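Local structure of LipS lipolytic enzyme (Unidentified, 4FBL) at the interface of chains A and B. The protein acts as a thermostable lipase of the alpha/beta-hydrolase superfamily, hydrolysing the ester bonds of lipid substrates. Coordinates in Å, arbitrary orientation; residue numbers count along the deposited sequence, not the author numbering. Chains: chain A/B, LipS lipolytic enzyme.

The interface of chains A and B. Residues chain A 140, 209, 212-213, 216; chain B 159-160, 163-164.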
loop_
_atom_site.group_PDB
_atom_site.type_symbol
_atom_site.label_atom_id
_atom_site.label_comp_id
_atom_site.label_asym_id
_atom_site.label_seq_id
_atom_site.Cartn_x
_atom_site.Cartn_y
_atom_site.Cartn_z
ATOM N N GLN A 140 -2.851 -13.734 -6.712
ATOM C CA GLN A 140 -3.715 -14.173 -5.676
ATOM C C GLN A 140 -4.240 -15.580 -5.959
ATOM O O GLN A 140 -4.427 -16.358 -4.988
ATOM C CB GLN A 140 -4.911 -13.221 -5.425
ATOM C CG GLN A 140 -5.926 -13.690 -4.304
ATOM C CD GLN A 140 -5.260 -13.597 -2.883
ATOM O OE1 GLN A 140 -5.114 -12.521 -2.370
ATOM N NE2 GLN A 140 -4.753 -14.688 -2.361
ATOM N N VAL A 209 -0.089 -4.086 -2.900
ATOM C CA VAL A 209 -0.324 -5.501 -2.770
ATOM C C VAL A 209 0.027 -6.268 -4.091
ATOM O O VAL A 209 0.824 -7.225 -4.077
ATOM C CB VAL A 209 -1.737 -5.719 -2.302
ATOM C CG1 VAL A 209 -2.122 -7.238 -2.325
ATOM C CG2 VAL A 209 -1.840 -5.206 -0.914
ATOM N N MET A 212 3.856 -6.714 -4.501
ATOM C CA MET A 212 4.446 -7.688 -3.539
ATOM C C MET A 212 4.043 -9.100 -3.980
ATOM O O MET A 212 4.695 -10.119 -3.580
ATOM C CB MET A 212 3.879 -7.445 -2.134
ATOM C CG MET A 212 4.742 -8.112 -0.945
ATOM S SD MET A 212 4.129 -7.740 0.711
ATOM C CE MET A 212 4.165 -5.910 0.763
ATOM N N LEU A 213 2.974 -9.183 -4.786
ATOM C CA LEU A 213 2.491 -10.491 -5.255
ATOM C C LEU A 213 3.181 -10.931 -6.536
ATOM O O LEU A 213 3.079 -12.133 -6.977
ATOM C CB LEU A 213 0.967 -10.484 -5.456
ATOM C CG LEU A 213 0.016 -10.686 -4.318
ATOM C CD1 LEU A 213 -1.476 -10.483 -4.749
ATOM C CD2 LEU A 213 0.273 -12.094 -3.729
ATOM N N ARG A 216 4.632 -14.460 -7.294
ATOM C CA ARG A 216 3.574 -15.506 -7.384
ATOM C C ARG A 216 2.797 -15.603 -8.706
ATOM O O ARG A 216 2.146 -16.623 -8.965
ATOM C CB ARG A 216 2.520 -15.363 -6.276
ATOM C CG ARG A 216 3.016 -15.926 -4.982
ATOM C CD ARG A 216 2.118 -15.432 -3.855
ATOM N NE ARG A 216 0.745 -15.861 -4.113
ATOM C CZ ARG A 216 0.031 -16.687 -3.367
ATOM N NH1 ARG A 216 0.545 -17.209 -2.249
ATOM N NH2 ARG A 216 -1.228 -16.929 -3.716
ATOM N N SER B 159 7.088 -9.806 1.102
ATOM C CA SER B 159 6.608 -11.126 1.383
ATOM C C SER B 159 5.312 -11.495 0.539
ATOM O O SER B 159 4.185 -11.095 0.816
ATOM C CB SER B 159 6.349 -11.231 2.871
ATOM O OG SER B 159 5.536 -12.346 3.073
ATOM N N PRO B 160 5.490 -12.275 -0.539
ATOM C CA PRO B 160 4.313 -12.734 -1.331
ATOM C C PRO B 160 3.259 -13.428 -0.497
ATOM O O PRO B 160 2.063 -13.197 -0.689
ATOM C CB PRO B 160 4.943 -13.683 -2.368
ATOM C CG PRO B 160 6.405 -13.042 -2.635
ATOM C CD PRO B 160 6.803 -12.617 -1.162
ATOM N N ALA B 163 1.233 -10.713 1.318
ATOM C CA ALA B 163 0.435 -9.962 0.306
ATOM C C ALA B 163 -0.774 -10.845 -0.118
ATOM O O ALA B 163 -1.881 -10.338 -0.339
ATOM C CB ALA B 163 1.354 -9.589 -0.848
ATOM N N ALA B 164 -0.600 -12.181 -0.149
ATOM C CA ALA B 164 -1.731 -13.092 -0.500
ATOM C C ALA B 164 -2.759 -13.273 0.563
ATOM O O ALA B 164 -3.832 -13.853 0.299
ATOM C CB ALA B 164 -1.219 -14.536 -0.969
HETATM O O HOH W 1 -4.361 -10.284 -1.563
#
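A:Gln140 reaches across to B:Ala164 with the tip of its side-chain amide. The two chains are copies of one alpha/beta hydrolase. The short helix 160-166 of chain B packs against the end of helix 200-213 and the 3-10 helix 214-216 of chain A. The whole interface is two-fold symmetric, so the patch recurs with the chains exchanged; it may not be the biological dimer. A:Gln140 closes helix 129-140. Its CG lies anti to the backbone N (chi1 178°), and the chain then bends at chi2, which brings the amide to the backbone of B:Ala164. NE2 of A:Gln140, the side-chain amide nitrogen, donates a hydrogen bond to the carbonyl O of B:Ala164 at 2.9 Å. The bond runs along a lone pair, and the acceptor lies nearly in the plane of the glutamine amide. The amide oxygen OE1 is held by a water, and this water also meets the carbonyl O of B:Ala163 at 2.8 Å. Both ends of the amide are thus engaged, which should fix its rotation. An alanine in place of A:Gln140 would probably leave the B:Ala164 carbonyl without this donor and the bridging water without the OE1 that it meets.

A:Arg216 lays one face of its guanidinium over the methyl of B:Ala164. CB of B:Ala164 stands over the centre of the group, 3.5 Å from CZ of A:Arg216. Further back along the chain, CD of A:Arg216 packs on CB of B:Pro160 at 3.6 Å, with the two side chains crossing obliquely. B:Ala163 points its methyl at the chain A helix. CB of B:Ala163 meets CB of A:Met212 at 3.6 Å and CG of A:Leu213 at 3.9 Å. The leucine branch CD2 lies beside the backbone of B:Ala164. A:Met212 extends past B:Ala163, with CG anti to the backbone N (chi1 -162°), and carries SD to the backbone of B:Ser159. The backbone N of B:Ser159 makes a weak hydrogen bond to SD of A:Met212 at 3.6 Å.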